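Local coordinates for protein oxidase/hydroxylase (Streptomyces hygroscopicus subsp. hygroscopicus, PDB 4XCB) that probably acts as a metal- and 2-oxoglutarate-dependent oxygenase of the phytanoyl-CoA dioxygenase family, here binding nickel, 2-oxoglutarate and a hygromycin B variant, at residues K140-L145 against L222-Y227; R96-V101 against L215-R220; R79-Q84 against G132-P137. All blocks are in the same frame, centred on the assembly; numbering follows the deposited sequence.

Contact 1: K140-L145 against L222-Y227; sequences KALVYL and LTAFGY. With AKG (2-oxoglutaric acid), chain F; HY0 (hygromycin b variant), chain G.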
loop_
_atom_site.group_PDB
_atom_site.type_symbol
_atom_site.label_atom_id
_atom_site.label_comp_id
_atom_site.label_asym_id
_atom_site.label_seq_id
_atom_site.Cartn_x
_atom_site.Cartn_y
_atom_site.Cartn_z
ATOM N N LYS A 140 17.280 -0.128 13.999
ATOM C CA LYS A 140 18.492 -0.051 14.777
ATOM C C LYS A 140 18.499 1.175 15.642
ATOM O O LYS A 140 18.046 2.242 15.227
ATOM C CB LYS A 140 19.722 -0.028 13.879
ATOM C CG LYS A 140 20.128 -1.354 13.346
ATOM C CD LYS A 140 21.491 -1.239 12.704
ATOM C CE LYS A 140 21.843 -2.520 11.993
ATOM N NZ LYS A 140 22.980 -2.301 11.045
ATOM N N ALA A 141 19.034 1.029 16.844
ATOM C CA ALA A 141 19.400 2.180 17.645
ATOM C C ALA A 141 20.909 2.306 17.601
ATOM O O ALA A 141 21.631 1.443 18.096
ATOM C CB ALA A 141 18.905 2.037 19.080
ATOM N N LEU A 142 21.387 3.372 16.978
ATOM C CA LEU A 142 22.803 3.680 16.967
ATOM C C LEU A 142 23.106 4.648 18.101
ATOM O O LEU A 142 22.607 5.775 18.119
ATOM C CB LEU A 142 23.230 4.295 15.627
ATOM C CG LEU A 142 22.842 3.588 14.331
ATOM C CD1 LEU A 142 23.261 4.411 13.137
ATOM C CD2 LEU A 142 23.493 2.246 14.240
ATOM N N VAL A 143 23.919 4.195 19.045
ATOM C CA VAL A 143 24.372 5.025 20.143
ATOM C C VAL A 143 25.778 5.538 19.833
ATOM O O VAL A 143 26.770 4.795 19.892
ATOM C CB VAL A 143 24.379 4.244 21.478
ATOM C CG1 VAL A 143 24.799 5.186 22.612
ATOM C CG2 VAL A 143 23.014 3.597 21.739
ATOM N N TYR A 144 25.875 6.816 19.494
ATOM C CA TYR A 144 27.174 7.367 19.143
ATOM C C TYR A 144 27.965 7.718 20.386
ATOM O O TYR A 144 27.424 8.267 21.349
ATOM C CB TYR A 144 27.015 8.590 18.242
ATOM C CG TYR A 144 26.584 8.235 16.842
ATOM C CD1 TYR A 144 25.236 8.230 16.492
ATOM C CD2 TYR A 144 27.523 7.866 15.878
ATOM C CE1 TYR A 144 24.835 7.890 15.210
ATOM C CE2 TYR A 144 27.125 7.518 14.588
ATOM C CZ TYR A 144 25.784 7.534 14.264
ATOM O OH TYR A 144 25.389 7.199 12.982
ATOM N N LEU A 145 29.247 7.387 20.362
ATOM C CA LEU A 145 30.109 7.588 21.516
ATOM C C LEU A 145 31.246 8.524 21.155
ATOM O O LEU A 145 32.250 8.587 21.861
ATOM C CB LEU A 145 30.669 6.255 22.017
ATOM C CG LEU A 145 29.661 5.199 22.474
ATOM C CD1 LEU A 145 30.372 3.925 22.939
ATOM C CD2 LEU A 145 28.758 5.758 23.558
ATOM N N LEU A 222 30.869 3.952 17.911
ATOM C CA LEU A 222 29.455 3.829 18.212
ATOM C C LEU A 222 29.100 2.390 18.495
ATOM O O LEU A 222 29.874 1.484 18.204
ATOM C CB LEU A 222 28.589 4.352 17.066
ATOM C CG LEU A 222 28.389 3.405 15.884
ATOM C CD1 LEU A 222 27.313 3.930 14.965
ATOM C CD2 LEU A 222 29.675 3.201 15.118
ATOM N N THR A 223 27.925 2.203 19.083
ATOM C CA THR A 223 27.372 0.872 19.290
ATOM C C THR A 223 25.980 0.809 18.679
ATOM O O THR A 223 25.213 1.762 18.772
ATOM C CB THR A 223 27.310 0.519 20.784
ATOM O OG1 THR A 223 26.521 1.504 21.463
ATOM C CG2 THR A 223 28.720 0.510 21.380
ATOM N N ALA A 224 25.671 -0.300 18.024
ATOM C CA ALA A 224 24.416 -0.437 17.292
ATOM C C ALA A 224 23.627 -1.613 17.827
ATOM O O ALA A 224 24.178 -2.702 18.022
ATOM C CB ALA A 224 24.679 -0.633 15.817
ATOM N N PHE A 225 22.332 -1.402 18.035
ATOM C CA PHE A 225 21.475 -2.487 18.509
ATOM C C PHE A 225 20.307 -2.643 17.565
ATOM O O PHE A 225 19.639 -1.659 17.244
ATOM C CB PHE A 225 21.009 -2.214 19.939
ATOM C CG PHE A 225 22.139 -2.098 20.921
ATOM C CD1 PHE A 225 22.677 -3.230 21.506
ATOM C CD2 PHE A 225 22.667 -0.867 21.249
ATOM C CE1 PHE A 225 23.729 -3.131 22.406
ATOM C CE2 PHE A 225 23.728 -0.753 22.144
ATOM C CZ PHE A 225 24.257 -1.897 22.724
ATOM N N GLY A 226 20.065 -3.878 17.123
ATOM C CA GLY A 226 19.085 -4.143 16.086
ATOM C C GLY A 226 17.929 -4.896 16.693
ATOM O O GLY A 226 18.135 -5.837 17.457
ATOM N N TYR A 227 16.719 -4.452 16.373
ATOM C CA TYR A 227 15.506 -5.012 16.950
ATOM C C TYR A 227 14.518 -5.366 15.873
ATOM O O TYR A 227 14.436 -4.691 14.843
ATOM C CB TYR A 227 14.843 -4.030 17.924
ATOM C CG TYR A 227 15.731 -3.521 19.032
ATOM C CD1 TYR A 227 16.493 -2.376 18.854
ATOM C CD2 TYR A 227 15.812 -4.185 20.252
ATOM C CE1 TYR A 227 17.306 -1.896 19.862
ATOM C CE2 TYR A 227 16.619 -3.709 21.270
ATOM C CZ TYR A 227 17.368 -2.574 21.069
ATOM O OH TYR A 227 18.180 -2.087 22.074
HETATM C C1 AKG F . 25.693 0.113 10.057
HETATM O O1 AKG F . 24.956 -0.631 9.336
HETATM O O2 AKG F . 26.453 -0.389 10.939
HETATM C C2 AKG F . 25.660 1.605 9.865
HETATM O O5 AKG F . 24.832 2.051 9.092
HETATM C C3 AKG F . 26.662 2.488 10.589
HETATM C C4 AKG F . 26.220 3.926 10.721
HETATM C C5 AKG F . 27.385 4.782 11.194
HETATM O O3 AKG F . 27.192 5.992 11.501
HETATM O O4 AKG F . 28.536 4.273 11.279
HETATM C C1 HY0 G . 26.223 -7.734 2.562
HETATM C C2 HY0 G . 26.819 -8.313 1.298
HETATM C C3 HY0 G . 27.981 -9.230 1.652
HETATM C C4 HY0 G . 29.048 -8.458 2.428
HETATM C C5 HY0 G . 28.455 -7.763 3.656
HETATM C C6 HY0 G . 27.252 -6.935 3.324
HETATM N N7 HY0 G . 25.816 -9.050 0.629
HETATM O O8 HY0 G . 25.179 -6.867 2.184
HETATM N N9 HY0 G . 30.057 -9.371 2.844
HETATM C C10 HY0 G . 30.952 -9.622 1.718
HETATM O O11 HY0 G . 29.442 -6.908 4.193
HETATM C C12 HY0 G . 25.457 -4.765 5.767
HETATM C C13 HY0 G . 26.344 -5.110 4.602
HETATM O O14 HY0 G . 27.555 -4.395 4.581
HETATM C C15 HY0 G . 27.311 -3.017 4.518
HETATM C C16 HY0 G . 26.842 -2.596 5.875
HETATM C C17 HY0 G . 25.476 -3.349 6.150
HETATM O O18 HY0 G . 26.658 -6.500 4.582
HETATM C C19 HY0 G . 28.611 -2.304 4.155
HETATM O O20 HY0 G . 28.910 -2.587 2.786
HETATM O O21 HY0 G . 27.765 -2.939 6.840
HETATM O O22 HY0 G . 25.200 -3.256 7.484
HETATM C C23 HY0 G . 24.993 -4.604 7.949
HETATM C C24 HY0 G . 25.490 -4.716 9.351
HETATM C C25 HY0 G . 24.995 -6.008 9.983
HETATM C C26 HY0 G . 23.491 -6.140 9.852
HETATM C C27 HY0 G . 23.139 -6.067 8.406
HETATM O O28 HY0 G . 23.606 -4.837 7.900
HETATM O O29 HY0 G . 25.719 -5.517 7.019
HETATM O O30 HY0 G . 26.921 -4.752 9.398
HETATM O O31 HY0 G . 25.413 -6.038 11.328
HETATM O O32 HY0 G . 22.804 -5.113 10.572
HETATM C C33 HY0 G . 21.613 -6.123 8.210
HETATM C C34 HY0 G . 21.299 -6.562 6.804
HETATM O O35 HY0 G . 21.522 -7.946 6.629
HETATM N N36 HY0 G . 21.089 -4.820 8.383
#
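Strands 140-144 and 222-227 run antiparallel at 167°, their axes 4.6 Å apart, with Ala141-Phe225 and Val143-Thr223 as hydrogen-bonded pairs. Val143 N reaches Thr223 O at 2.8 Å, nearly along the C=O axis. Lys140, Leu142, Tyr144, Leu222 and Ala224 share the face that lines the cosubstrate pocket. There Leu142 CD2 presses on Ala224 CB at 3.5 Å, tighter than usual. These are neighbouring central strands of the larger sheet of the double-stranded beta-helix, the cupin-type core of the family. Beside Tyr144, Leu222 CG sits in the crowded position between backbone N and carbonyl carbon (chi1 80°), and Leu222 CD1 comes 3.6 Å from Tyr144 CE2. Tyr144 OH donates to 2-oxoglutarate O3 at 2.6 Å, the oxygen lying in the ring plane. A phenylalanine here would probably leave the ring packed on Leu222 but lose that grip on the distal carboxylate. The extended Lys140 chain lets NZ bond O32 of the hygromycin variant at 2.9 Å and also Tyr92 OH. On the other face, covered by helices 63-69 and 72-82, Val143 CG2 meets the edge of the Phe225 ring, and Thr223 OG1, 3.5 Å from Val143 CB, is buried with no polar partner.

Contact 2: R96-V101 against L215-R220; sequences RTKDSV and LTEGDR. With AKG (2-oxoglutaric acid), chain F.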
loop_
_atom_site.group_PDB
_atom_site.type_symbol
_atom_site.label_atom_id
_atom_site.label_comp_id
_atom_site.label_asym_id
_atom_site.label_seq_id
_atom_site.Cartn_x
_atom_site.Cartn_y
_atom_site.Cartn_z
ATOM N N ARG A 96 36.390 3.256 14.239
ATOM C CA ARG A 96 37.016 3.618 12.967
ATOM C C ARG A 96 38.074 4.700 13.109
ATOM O O ARG A 96 37.958 5.594 13.944
ATOM C CB ARG A 96 35.960 4.093 11.969
ATOM C CG ARG A 96 35.176 2.969 11.328
ATOM C CD ARG A 96 33.994 3.515 10.565
ATOM N NE ARG A 96 34.384 4.571 9.640
ATOM C CZ ARG A 96 33.515 5.327 8.966
ATOM N NH1 ARG A 96 32.213 5.134 9.116
ATOM N NH2 ARG A 96 33.939 6.280 8.147
ATOM N N THR A 97 39.088 4.622 12.259
ATOM C CA THR A 97 40.108 5.660 12.192
ATOM C C THR A 97 40.132 6.237 10.782
ATOM O O THR A 97 39.320 5.849 9.938
ATOM C CB THR A 97 41.495 5.114 12.585
ATOM O OG1 THR A 97 41.875 4.072 11.681
ATOM C CG2 THR A 97 41.458 4.547 14.002
ATOM N N LYS A 98 41.042 7.174 10.529
ATOM C CA LYS A 98 41.069 7.880 9.252
ATOM C C LYS A 98 41.220 6.933 8.057
ATOM O O LYS A 98 41.848 5.883 8.162
ATOM C CB LYS A 98 42.197 8.917 9.243
ATOM C CG LYS A 98 43.580 8.322 9.058
ATOM C CD LYS A 98 44.634 9.406 8.903
ATOM C CE LYS A 98 45.319 9.684 10.227
ATOM N NZ LYS A 98 46.397 10.705 10.084
ATOM N N ASP A 99 40.614 7.337 6.939
ATOM C CA ASP A 99 40.593 6.599 5.672
ATOM C C ASP A 99 39.578 5.453 5.667
ATOM O O ASP A 99 39.548 4.665 4.723
ATOM C CB ASP A 99 41.987 6.064 5.312
ATOM N N SER A 100 38.742 5.370 6.703
ATOM C CA SER A 100 37.645 4.392 6.720
ATOM C C SER A 100 36.379 4.991 6.106
ATOM O O SER A 100 36.202 6.206 6.103
ATOM C CB SER A 100 37.366 3.906 8.148
ATOM O OG SER A 100 36.998 4.988 8.986
ATOM N N VAL A 101 35.507 4.121 5.596
ATOM C CA VAL A 101 34.316 4.529 4.862
ATOM C C VAL A 101 33.279 3.416 4.984
ATOM O O VAL A 101 33.644 2.271 5.209
ATOM C CB VAL A 101 34.637 4.797 3.364
ATOM C CG1 VAL A 101 34.963 3.489 2.644
ATOM C CG2 VAL A 101 33.491 5.532 2.674
ATOM N N LEU A 215 38.339 11.431 7.427
ATOM C CA LEU A 215 39.659 12.004 7.163
ATOM C C LEU A 215 40.353 12.449 8.439
ATOM O O LEU A 215 41.577 12.621 8.473
ATOM C CB LEU A 215 39.538 13.192 6.210
ATOM C CG LEU A 215 38.854 12.880 4.877
ATOM C CD1 LEU A 215 38.866 14.088 3.955
ATOM C CD2 LEU A 215 39.511 11.676 4.226
ATOM N N THR A 216 39.566 12.635 9.492
ATOM C CA THR A 216 40.056 13.273 10.704
ATOM C C THR A 216 40.701 12.315 11.706
ATOM O O THR A 216 40.445 11.104 11.711
ATOM C CB THR A 216 38.922 14.035 11.406
ATOM O OG1 THR A 216 37.833 13.136 11.676
ATOM C CG2 THR A 216 38.423 15.154 10.509
ATOM N N GLU A 217 41.552 12.883 12.556
ATOM C CA GLU A 217 42.172 12.144 13.649
ATOM C C GLU A 217 41.171 11.833 14.761
ATOM O O GLU A 217 40.132 12.479 14.871
ATOM C CB GLU A 217 43.344 12.946 14.229
ATOM C CG GLU A 217 44.396 13.353 13.219
ATOM C CD GLU A 217 45.243 12.192 12.755
ATOM O OE1 GLU A 217 45.217 11.129 13.412
ATOM O OE2 GLU A 217 45.942 12.341 11.732
ATOM N N GLY A 218 41.504 10.867 15.606
ATOM C CA GLY A 218 40.627 10.493 16.700
ATOM C C GLY A 218 39.681 9.394 16.271
ATOM O O GLY A 218 39.199 9.400 15.141
ATOM N N ASP A 219 39.423 8.447 17.166
ATOM C CA ASP A 219 38.551 7.317 16.843
ATOM C C ASP A 219 37.097 7.718 16.673
ATOM O O ASP A 219 36.554 8.491 17.461
ATOM C CB ASP A 219 38.620 6.242 17.927
ATOM C CG ASP A 219 39.922 5.477 17.909
ATOM O OD1 ASP A 219 40.050 4.514 18.699
ATOM O OD2 ASP A 219 40.810 5.835 17.107
ATOM N N ARG A 220 36.462 7.156 15.651
ATOM C CA ARG A 220 35.026 7.302 15.474
ATOM C C ARG A 220 34.398 6.062 16.083
ATOM O O ARG A 220 34.793 4.945 15.753
ATOM C CB ARG A 220 34.670 7.449 13.995
ATOM C CG ARG A 220 33.200 7.652 13.684
ATOM C CD ARG A 220 32.966 7.395 12.189
ATOM N NE ARG A 220 31.668 7.871 11.716
ATOM C CZ ARG A 220 30.547 7.164 11.791
ATOM N NH1 ARG A 220 30.566 5.959 12.355
ATOM N NH2 ARG A 220 29.410 7.673 11.320
HETATM C C1 AKG F . 25.693 0.113 10.057
HETATM O O1 AKG F . 24.956 -0.631 9.336
HETATM O O2 AKG F . 26.453 -0.389 10.939
HETATM C C2 AKG F . 25.660 1.605 9.865
HETATM O O5 AKG F . 24.832 2.051 9.092
HETATM C C3 AKG F . 26.662 2.488 10.589
HETATM C C4 AKG F . 26.220 3.926 10.721
HETATM C C5 AKG F . 27.385 4.782 11.194
HETATM O O3 AKG F . 27.192 5.992 11.501
HETATM O O4 AKG F . 28.536 4.273 11.279
HETATM O O HOH W 1 41.825 8.737 12.990
#
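Two loop segments meet at the end of the larger sheet, where strand 86-96 finishes and strand 220-229 begins, passing from a buried arginine pair to an exposed salt bridge. Arg96 and Arg220 form one antiparallel hydrogen-bonded pair, and Arg220 N to Arg96 O (2.8 Å) is almost straight at 175°. Their guanidinium planes stack 19° apart: Arg220 CD sits over the centre of the Arg96 group, and Arg96 NH1 over one face of Arg220 near its rim. Such stacked like charges are probably tolerated because each has acceptors. Arg96, bent at chi3 (52°), directs NE in plane to Ser100 OG at 2.7 Å, which donates to Thr97 O across a type II turn; Arg96 NH1 bonds Thr211 OG1. At the solvent side Lys98 NZ forms a salt bridge with Glu217 OE2, modelled at an unusually short 2.4 Å and approaching from above the carboxylate plane; a water links Lys98 N to Thr216 O. From the extended Arg220, NH2 bonds 2-oxoglutarate O3 nearly straight and NH1 bonds O4 at a more bent angle, each at 2.8 Å. This bidentate arginine-carboxylate pairing is characteristic of 2-oxoglutarate-dependent oxygenases, with Arg96 as its second shell.

Contact 3: R79-Q84 against G132-P137; sequences RDVVNQ and GKLYCP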
loop_
_atom_site.group_PDB
_atom_site.type_symbol
_atom_site.label_atom_id
_atom_site.label_comp_id
_atom_site.label_asym_id
_atom_site.label_seq_id
_atom_site.Cartn_x
_atom_site.Cartn_y
_atom_site.Cartn_z
ATOM N N ARG A 79 9.917 0.483 20.272
ATOM C CA ARG A 79 8.561 -0.050 20.322
ATOM C C ARG A 79 7.574 0.773 19.500
ATOM O O ARG A 79 6.630 0.223 18.911
ATOM C CB ARG A 79 8.066 -0.133 21.760
ATOM C CG ARG A 79 8.775 -1.147 22.586
ATOM C CD ARG A 79 8.067 -1.301 23.905
ATOM N NE ARG A 79 8.869 -2.131 24.787
ATOM C CZ ARG A 79 9.000 -3.444 24.660
ATOM N NH1 ARG A 79 8.368 -4.092 23.682
ATOM N NH2 ARG A 79 9.765 -4.108 25.518
ATOM N N ASP A 80 7.798 2.086 19.454
ATOM C CA ASP A 80 6.890 3.009 18.770
ATOM C C ASP A 80 7.076 2.976 17.261
ATOM O O ASP A 80 6.251 3.515 16.542
ATOM C CB ASP A 80 7.079 4.448 19.281
ATOM C CG ASP A 80 6.447 4.676 20.651
ATOM O OD1 ASP A 80 5.749 3.770 21.170
ATOM O OD2 ASP A 80 6.630 5.781 21.205
ATOM N N VAL A 81 8.141 2.341 16.767
ATOM C CA VAL A 81 8.306 2.240 15.317
ATOM C C VAL A 81 8.206 0.794 14.819
ATOM O O VAL A 81 7.989 0.560 13.637
ATOM C CB VAL A 81 9.640 2.878 14.840
ATOM C CG1 VAL A 81 9.647 4.383 15.150
ATOM C CG2 VAL A 81 10.859 2.178 15.447
ATOM N N VAL A 82 8.368 -0.172 15.713
ATOM C CA VAL A 82 8.160 -1.586 15.344
ATOM C C VAL A 82 6.735 -2.056 15.636
ATOM O O VAL A 82 6.090 -2.683 14.794
ATOM C CB VAL A 82 9.151 -2.503 16.073
ATOM C CG1 VAL A 82 8.958 -3.956 15.656
ATOM C CG2 VAL A 82 10.574 -2.081 15.772
ATOM N N ASN A 83 6.243 -1.747 16.831
ATOM C CA ASN A 83 4.877 -2.075 17.241
ATOM C C ASN A 83 4.528 -3.563 17.052
ATOM O O ASN A 83 3.448 -3.931 16.568
ATOM C CB ASN A 83 3.884 -1.176 16.503
ATOM C CG ASN A 83 3.823 0.218 17.103
ATOM O OD1 ASN A 83 3.466 0.376 18.275
ATOM N ND2 ASN A 83 4.181 1.236 16.311
ATOM N N GLN A 84 5.485 -4.405 17.432
ATOM C CA GLN A 84 5.328 -5.866 17.480
ATOM C C GLN A 84 5.965 -6.360 18.770
ATOM O O GLN A 84 6.822 -5.668 19.327
ATOM C CB GLN A 84 6.015 -6.548 16.296
ATOM C CG GLN A 84 5.536 -6.096 14.948
ATOM C CD GLN A 84 4.240 -6.775 14.547
ATOM O OE1 GLN A 84 4.230 -7.917 14.115
ATOM N NE2 GLN A 84 3.148 -6.050 14.661
ATOM N N GLY A 132 -2.736 4.528 12.823
ATOM C CA GLY A 132 -2.011 5.363 13.763
ATOM C C GLY A 132 -0.662 4.835 14.202
ATOM O O GLY A 132 0.035 5.457 15.015
ATOM N N LYS A 133 -0.263 3.692 13.657
ATOM C CA LYS A 133 0.979 3.078 14.104
ATOM C C LYS A 133 1.890 2.711 12.951
ATOM O O LYS A 133 1.435 2.177 11.938
ATOM C CB LYS A 133 0.671 1.822 14.928
ATOM C CG LYS A 133 0.008 2.127 16.266
ATOM C CD LYS A 133 -0.025 0.891 17.143
ATOM C CE LYS A 133 -0.617 1.185 18.513
ATOM N NZ LYS A 133 -2.032 1.640 18.421
ATOM N N LEU A 134 3.177 2.988 13.114
ATOM C CA LEU A 134 4.207 2.450 12.226
ATOM C C LEU A 134 4.530 1.010 12.565
ATOM O O LEU A 134 4.581 0.630 13.733
ATOM C CB LEU A 134 5.484 3.262 12.309
ATOM C CG LEU A 134 5.371 4.653 11.692
ATOM C CD1 LEU A 134 6.458 5.510 12.295
ATOM C CD2 LEU A 134 5.515 4.585 10.186
ATOM N N TYR A 135 4.750 0.217 11.522
ATOM C CA TYR A 135 5.174 -1.162 11.669
ATOM C C TYR A 135 6.435 -1.394 10.830
ATOM O O TYR A 135 6.349 -1.726 9.656
ATOM C CB TYR A 135 4.048 -2.117 11.252
ATOM C CG TYR A 135 2.833 -2.035 12.140
ATOM C CD1 TYR A 135 2.773 -2.756 13.331
ATOM C CD2 TYR A 135 1.751 -1.243 11.798
ATOM C CE1 TYR A 135 1.653 -2.705 14.154
ATOM C CE2 TYR A 135 0.619 -1.181 12.617
ATOM C CZ TYR A 135 0.584 -1.909 13.796
ATOM O OH TYR A 135 -0.511 -1.852 14.635
ATOM N N CYS A 136 7.607 -1.178 11.428
ATOM C CA CYS A 136 8.875 -1.424 10.740
ATOM C C CYS A 136 9.532 -2.646 11.336
ATOM O O CYS A 136 9.807 -2.673 12.529
ATOM C CB CYS A 136 9.821 -0.230 10.857
ATOM S SG CYS A 136 9.069 1.333 10.374
ATOM N N PRO A 137 9.791 -3.662 10.512
ATOM C CA PRO A 137 10.238 -4.917 11.127
ATOM C C PRO A 137 11.720 -4.950 11.524
ATOM O O PRO A 137 12.082 -5.832 12.304
ATOM C CB PRO A 137 9.940 -5.952 10.043
ATOM C CG PRO A 137 10.053 -5.198 8.777
ATOM C CD PRO A 137 9.553 -3.805 9.065
HETATM O O HOH W 2 3.990 4.446 15.416
#
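At the edge of the Tyr135 ring, Asn83 O lies near the ring plane, 3.2 Å from Tyr135 CE1, with Asn83 CB 3.6 Å from the same CE1. Gln84 crosses Tyr135 at about a right angle, amide and ring planes 81° apart, Gln84 NE2 3.6 Å from Tyr135 CD1; this NE2 donates to Asn83 O from above the carbonyl plane and also bonds Arg121 O of the second subunit. Asn83 ND2 gives a nearly straight bond (167°) to Leu134 O at 2.7 Å, each partner close to the other's plane. Asn83 OD1 rests 3.7 Å from Lys133 CD and accepts from Arg117 of the second subunit. Backbone to backbone, Cys136 N donates to Val81 O at 2.8 Å, in the carbonyl plane, and a water bridges Asp80 O to Leu134 N. Val82 sets CB and both methyls against Cys136 O, the nearest being CG2 at 3.4 Å. Val81 CG1 approaches Leu134 CD1 at 4.4 Å, and both side chains touch Phe15 of helix 9-18. Where Asn83, with positive phi (53°), ends the helix, the Val81 carbonyl and the Asn83 side chain dock on hairpin strand 133-135 and Cys136 just after it, within the interface with a neighbouring subunit.

Contact 1 lies deepest, all twelve of its residues buried near the centre of the chain; contact 2 grades from buried arginines to solvent, and contact 3 is buried partly by other subunits. Contacts 1 and 2 share strand 220-229 and the same cosubstrate: Tyr144 and Arg220 bind one carboxylate of 2-oxoglutarate, and their side chains touch. Contact 3 stands on the other side of the chain's centre from contact 2; its segments do not touch those of contact 1, but 132-137 leads on to 140-145 and helix 72-82 also packs on Phe225 and Tyr227. Regular strand pairing and apolar packing thus dominate the core, stacked and bridged charges the sheet end, and helix-to-strand polar bonds the oligomer side.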